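Local coordinates for protein ADP-ribosylating toxin CARDS (Mycoplasma pneumoniae, PDB 4TLV) that transfers the ADP-ribosyl group of NAD(+) to target proteins and provokes vacuolation of mammalian cells, acting as the main virulence factor of its bacterium, at residues E73-A85 with V146-E158. Sequence-based numbering, arbitrary orientation.
With SO4 (sulfate ion), chain G.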
loop_
_atom_site.group_PDB
_atom_site.type_symbol
_atom_site.label_atom_id
_atom_site.label_comp_id
_atom_site.label_asym_id
_atom_site.label_seq_id
_atom_site.Cartn_x
_atom_site.Cartn_y
_atom_site.Cartn_z
ATOM N N GLU A 73 15.729 27.347 10.950
ATOM C CA GLU A 73 17.135 27.690 11.134
ATOM C C GLU A 73 18.002 26.469 10.881
ATOM O O GLU A 73 19.227 26.571 10.744
ATOM C CB GLU A 73 17.374 28.225 12.545
ATOM C CG GLU A 73 16.398 29.319 12.968
ATOM C CD GLU A 73 16.385 30.520 12.019
ATOM O OE1 GLU A 73 17.080 30.483 10.972
ATOM O OE2 GLU A 73 15.668 31.504 12.324
ATOM N N HIS A 74 17.354 25.310 10.826
ATOM C CA HIS A 74 18.046 24.072 10.505
ATOM C C HIS A 74 17.294 23.316 9.415
ATOM O O HIS A 74 16.409 22.508 9.707
ATOM C CB HIS A 74 18.229 23.220 11.762
ATOM C CG HIS A 74 18.860 23.963 12.897
ATOM N ND1 HIS A 74 20.226 24.037 13.073
ATOM C CD2 HIS A 74 18.314 24.693 13.899
ATOM C CE1 HIS A 74 20.492 24.768 14.140
ATOM N NE2 HIS A 74 19.349 25.182 14.658
ATOM N N PRO A 75 17.634 23.600 8.149
ATOM C CA PRO A 75 17.167 22.821 7.001
ATOM C C PRO A 75 17.230 21.330 7.305
ATOM O O PRO A 75 18.109 20.852 8.025
ATOM C CB PRO A 75 18.176 23.170 5.914
ATOM C CG PRO A 75 18.597 24.551 6.253
ATOM C CD PRO A 75 18.582 24.652 7.753
ATOM N N ARG A 76 16.286 20.595 6.746
ATOM C CA ARG A 76 16.065 19.222 7.155
ATOM C C ARG A 76 16.787 18.279 6.193
ATOM O O ARG A 76 16.488 18.267 5.000
ATOM C CB ARG A 76 14.564 18.980 7.162
ATOM C CG ARG A 76 14.160 17.605 7.536
ATOM C CD ARG A 76 12.686 17.451 7.263
ATOM N NE ARG A 76 11.869 18.006 8.333
ATOM C CZ ARG A 76 10.551 18.168 8.241
ATOM N NH1 ARG A 76 9.914 17.833 7.107
ATOM N NH2 ARG A 76 9.879 18.658 9.278
ATOM N N ARG A 77 17.768 17.539 6.719
ATOM C CA ARG A 77 18.607 16.619 5.938
ATOM C C ARG A 77 18.796 15.278 6.652
ATOM O O ARG A 77 18.816 15.219 7.875
ATOM C CB ARG A 77 19.999 17.211 5.699
ATOM C CG ARG A 77 20.074 18.312 4.657
ATOM C CD ARG A 77 21.536 18.673 4.354
ATOM N NE ARG A 77 21.638 19.628 3.252
ATOM C CZ ARG A 77 22.349 20.754 3.290
ATOM N NH1 ARG A 77 23.042 21.076 4.377
ATOM N NH2 ARG A 77 22.372 21.562 2.234
ATOM N N ALA A 78 18.950 14.209 5.876
ATOM C CA ALA A 78 19.109 12.858 6.427
ATOM C C ALA A 78 19.684 11.996 5.320
ATOM O O ALA A 78 20.064 12.521 4.271
ATOM C CB ALA A 78 17.750 12.301 6.884
ATOM N N TYR A 79 19.771 10.684 5.548
ATOM C CA TYR A 79 20.287 9.780 4.529
ATOM C C TYR A 79 19.324 8.652 4.258
ATOM O O TYR A 79 18.737 8.107 5.181
ATOM C CB TYR A 79 21.636 9.212 4.941
ATOM C CG TYR A 79 22.658 10.303 5.068
ATOM C CD1 TYR A 79 23.368 10.734 3.960
ATOM C CD2 TYR A 79 22.866 10.942 6.282
ATOM C CE1 TYR A 79 24.289 11.752 4.057
ATOM C CE2 TYR A 79 23.778 11.971 6.391
ATOM C CZ TYR A 79 24.490 12.368 5.273
ATOM O OH TYR A 79 25.411 13.387 5.376
ATOM N N LEU A 80 19.160 8.325 2.985
ATOM C CA LEU A 80 18.378 7.160 2.592
ATOM C C LEU A 80 19.353 6.020 2.408
ATOM O O LEU A 80 20.294 6.130 1.624
ATOM C CB LEU A 80 17.667 7.423 1.275
ATOM C CG LEU A 80 16.981 6.224 0.607
ATOM C CD1 LEU A 80 15.757 5.804 1.421
ATOM C CD2 LEU A 80 16.582 6.603 -0.799
ATOM N N TYR A 81 19.135 4.930 3.138
ATOM C CA TYR A 81 19.982 3.755 3.011
ATOM C C TYR A 81 19.290 2.617 2.283
ATOM O O TYR A 81 18.125 2.309 2.556
ATOM C CB TYR A 81 20.392 3.267 4.390
ATOM C CG TYR A 81 21.296 4.241 5.074
ATOM C CD1 TYR A 81 22.650 4.288 4.757
ATOM C CD2 TYR A 81 20.808 5.133 6.017
ATOM C CE1 TYR A 81 23.490 5.185 5.377
ATOM C CE2 TYR A 81 21.647 6.047 6.635
ATOM C CZ TYR A 81 22.984 6.060 6.315
ATOM O OH TYR A 81 23.837 6.956 6.917
ATOM N N GLU A 82 20.033 1.987 1.379
ATOM C CA GLU A 82 19.574 0.814 0.650
ATOM C C GLU A 82 20.216 -0.410 1.295
ATOM O O GLU A 82 21.439 -0.482 1.405
ATOM C CB GLU A 82 20.013 0.924 -0.808
ATOM C CG GLU A 82 19.698 -0.303 -1.643
ATOM C CD GLU A 82 20.206 -0.153 -3.072
ATOM O OE1 GLU A 82 21.431 -0.141 -3.263
ATOM O OE2 GLU A 82 19.376 -0.032 -3.982
ATOM N N ILE A 83 19.390 -1.369 1.720
ATOM C CA ILE A 83 19.824 -2.446 2.598
ATOM C C ILE A 83 19.400 -3.794 2.015
ATOM O O ILE A 83 18.212 -4.015 1.774
ATOM C CB ILE A 83 19.154 -2.295 3.995
ATOM C CG1 ILE A 83 19.427 -0.908 4.599
ATOM C CG2 ILE A 83 19.560 -3.429 4.936
ATOM C CD1 ILE A 83 18.481 -0.531 5.759
ATOM N N ARG A 84 20.363 -4.693 1.796
ATOM C CA ARG A 84 20.049 -6.022 1.291
ATOM C C ARG A 84 19.325 -6.779 2.387
ATOM O O ARG A 84 19.810 -6.865 3.511
ATOM C CB ARG A 84 21.315 -6.798 0.860
ATOM C CG ARG A 84 21.056 -8.226 0.379
ATOM C CD ARG A 84 22.367 -8.958 -0.065
ATOM N NE ARG A 84 23.482 -8.647 0.834
ATOM C CZ ARG A 84 23.644 -9.172 2.044
ATOM N NH1 ARG A 84 22.780 -10.078 2.510
ATOM N NH2 ARG A 84 24.668 -8.786 2.798
ATOM N N ALA A 85 18.166 -7.332 2.047
ATOM C CA ALA A 85 17.364 -8.096 3.002
ATOM C C ALA A 85 17.809 -9.559 3.068
ATOM O O ALA A 85 18.306 -10.103 2.092
ATOM C CB ALA A 85 15.902 -8.021 2.624
ATOM N N VAL A 146 24.368 -3.174 4.203
ATOM C CA VAL A 146 24.050 -1.823 3.729
ATOM C C VAL A 146 24.843 -1.519 2.461
ATOM O O VAL A 146 26.079 -1.432 2.492
ATOM C CB VAL A 146 24.331 -0.755 4.813
ATOM C CG1 VAL A 146 23.904 0.638 4.329
ATOM C CG2 VAL A 146 23.599 -1.100 6.110
ATOM N N ARG A 147 24.148 -1.408 1.336
ATOM C CA ARG A 147 24.850 -1.270 0.067
ATOM C C ARG A 147 25.169 0.173 -0.286
ATOM O O ARG A 147 26.275 0.464 -0.743
ATOM C CB ARG A 147 24.082 -1.918 -1.091
ATOM C CG ARG A 147 24.849 -1.840 -2.434
ATOM C CD ARG A 147 24.280 -2.776 -3.506
ATOM N NE ARG A 147 23.110 -2.194 -4.173
ATOM C CZ ARG A 147 22.598 -2.663 -5.302
ATOM N NH1 ARG A 147 23.151 -3.723 -5.897
ATOM N NH2 ARG A 147 21.543 -2.078 -5.846
ATOM N N SER A 148 24.197 1.067 -0.094
ATOM C CA SER A 148 24.311 2.436 -0.617
ATOM C C SER A 148 23.636 3.446 0.295
ATOM O O SER A 148 22.824 3.085 1.149
ATOM C CB SER A 148 23.652 2.533 -2.001
ATOM O OG SER A 148 24.085 1.486 -2.854
ATOM N N ALA A 149 23.956 4.722 0.089
ATOM C CA ALA A 149 23.253 5.814 0.757
ATOM C C ALA A 149 23.129 7.010 -0.184
ATOM O O ALA A 149 23.973 7.189 -1.063
ATOM C CB ALA A 149 23.982 6.218 2.010
ATOM N N TRP A 150 22.059 7.797 -0.008
ATOM C CA TRP A 150 21.881 9.076 -0.702
ATOM C C TRP A 150 21.536 10.136 0.326
ATOM O O TRP A 150 20.772 9.879 1.254
ATOM C CB TRP A 150 20.703 9.042 -1.681
ATOM C CG TRP A 150 20.827 8.100 -2.802
ATOM C CD1 TRP A 150 21.203 8.392 -4.079
ATOM C CD2 TRP A 150 20.567 6.697 -2.768
ATOM N NE1 TRP A 150 21.189 7.253 -4.848
ATOM C CE2 TRP A 150 20.800 6.198 -4.063
ATOM C CE3 TRP A 150 20.143 5.814 -1.768
ATOM C CZ2 TRP A 150 20.635 4.854 -4.387
ATOM C CZ3 TRP A 150 19.984 4.481 -2.088
ATOM C CH2 TRP A 150 20.230 4.014 -3.387
ATOM N N LEU A 151 22.077 11.338 0.157
ATOM C CA LEU A 151 21.648 12.473 0.965
ATOM C C LEU A 151 20.225 12.840 0.559
ATOM O O LEU A 151 19.926 12.946 -0.628
ATOM C CB LEU A 151 22.578 13.671 0.732
ATOM C CG LEU A 151 22.140 14.971 1.401
ATOM C CD1 LEU A 151 22.147 14.843 2.922
ATOM C CD2 LEU A 151 23.028 16.127 0.947
ATOM N N VAL A 152 19.332 13.006 1.528
ATOM C CA VAL A 152 17.978 13.441 1.186
ATOM C C VAL A 152 17.673 14.707 1.951
ATOM O O VAL A 152 18.221 14.936 3.025
ATOM C CB VAL A 152 16.907 12.382 1.501
ATOM C CG1 VAL A 152 17.228 11.079 0.779
ATOM C CG2 VAL A 152 16.810 12.149 2.996
ATOM N N ASP A 153 16.812 15.542 1.389
ATOM C CA ASP A 153 16.394 16.746 2.090
ATOM C C ASP A 153 14.907 17.011 1.880
ATOM O O ASP A 153 14.276 16.465 0.963
ATOM C CB ASP A 153 17.263 17.957 1.700
ATOM C CG ASP A 153 17.170 18.301 0.222
ATOM O OD1 ASP A 153 16.184 17.909 -0.425
ATOM O OD2 ASP A 153 18.074 18.993 -0.295
ATOM N N ALA A 154 14.342 17.815 2.767
ATOM C CA ALA A 154 12.955 18.212 2.639
ATOM C C ALA A 154 12.972 19.696 2.316
ATOM O O ALA A 154 13.650 20.459 2.998
ATOM C CB ALA A 154 12.218 17.964 3.938
ATOM N N VAL A 155 12.234 20.096 1.288
ATOM C CA VAL A 155 12.154 21.499 0.892
ATOM C C VAL A 155 10.709 21.931 0.632
ATOM O O VAL A 155 9.879 21.133 0.184
ATOM C CB VAL A 155 13.000 21.753 -0.367
ATOM C CG1 VAL A 155 14.464 21.489 -0.071
ATOM C CG2 VAL A 155 12.523 20.864 -1.501
ATOM N N PRO A 156 10.397 23.208 0.903
ATOM C CA PRO A 156 9.027 23.674 0.654
ATOM C C PRO A 156 8.695 23.702 -0.840
ATOM O O PRO A 156 9.555 24.009 -1.665
ATOM C CB PRO A 156 9.016 25.107 1.213
ATOM C CG PRO A 156 10.462 25.512 1.341
ATOM C CD PRO A 156 11.278 24.250 1.470
ATOM N N VAL A 157 7.442 23.419 -1.166
ATOM C CA VAL A 157 6.929 23.563 -2.525
ATOM C C VAL A 157 6.615 25.040 -2.833
ATOM O O VAL A 157 5.953 25.711 -2.053
ATOM C CB VAL A 157 5.664 22.709 -2.707
ATOM C CG1 VAL A 157 5.065 22.897 -4.113
ATOM C CG2 VAL A 157 5.994 21.217 -2.448
ATOM N N GLU A 158 7.079 25.534 -3.979
ATOM C CA GLU A 158 6.837 26.932 -4.365
ATOM C C GLU A 158 7.067 27.943 -3.223
ATOM O O GLU A 158 6.170 28.709 -2.889
ATOM C CB GLU A 158 5.402 27.114 -4.904
ATOM C CG GLU A 158 5.246 28.366 -5.786
ATOM C CD GLU A 158 3.816 28.858 -5.939
ATOM O OE1 GLU A 158 2.910 28.371 -5.225
ATOM O OE2 GLU A 158 3.604 29.762 -6.777
HETATM S S SO4 G . 20.431 -5.006 -8.280
HETATM O O1 SO4 G . 21.772 -5.392 -7.849
HETATM O O2 SO4 G . 20.251 -5.236 -9.724
HETATM O O3 SO4 G . 19.460 -5.820 -7.557
HETATM O O4 SO4 G . 20.226 -3.572 -7.996
HETATM O O HOH W 1 16.093 21.616 3.443
HETATM O O HOH W 2 20.574 19.599 0.483
#
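Glu82 and Arg147 meet because both set CG anti to the backbone N (chi1 175° and -177°); Glu82 then runs out straight, whereas Arg147 bends at chi3 (81°) and turns its NE back to the carboxylate. The resulting salt bridge, Arg147 NE to Glu82 OE1, is 2.8 Å long. The oxygen lies in the guanidinium plane, but the donor stands above the carboxylate plane, and NH2 adds a weak second bond to OE1. Arg147 NH1 and NH2 also donate to a sulfate ion, probably from the crystallisation liquor, to O1 and O4 respectively, each at 2.9 Å; Arg8 also binds this ion. Ser148 OG lies 3.1 Å from Glu82 OE1 and is hydrogen-bonded to Glu179 on strand 168-181.

On the face carrying Leu80, Glu82 and Ser148 the Trp150 ring turns its edge to Glu82: Trp150 CZ3 lies 3.8 Å from Glu82 CB, while CE3 meets Leu80 CD2. On the face of Tyr81 and Ala149, Tyr81 CE1 touches Ala149 CB at 3.6 Å, and helix 18-24 packs there too. Further along, water 2 joins Arg77 NE to Asp153 OD2, a carboxylate oxygen that also pairs with Arg174.

Backbone hydrogen bonds such as Val152 N to Ala78 O (2.9 Å) tie antiparallel strands 76-84 and 146-156 together as neighbouring inner strands of the five-stranded sheet of the mono-ADP-ribosyltransferase domain, with Arg147 and Ser148 opposite Glu82 forming a classic beta bulge.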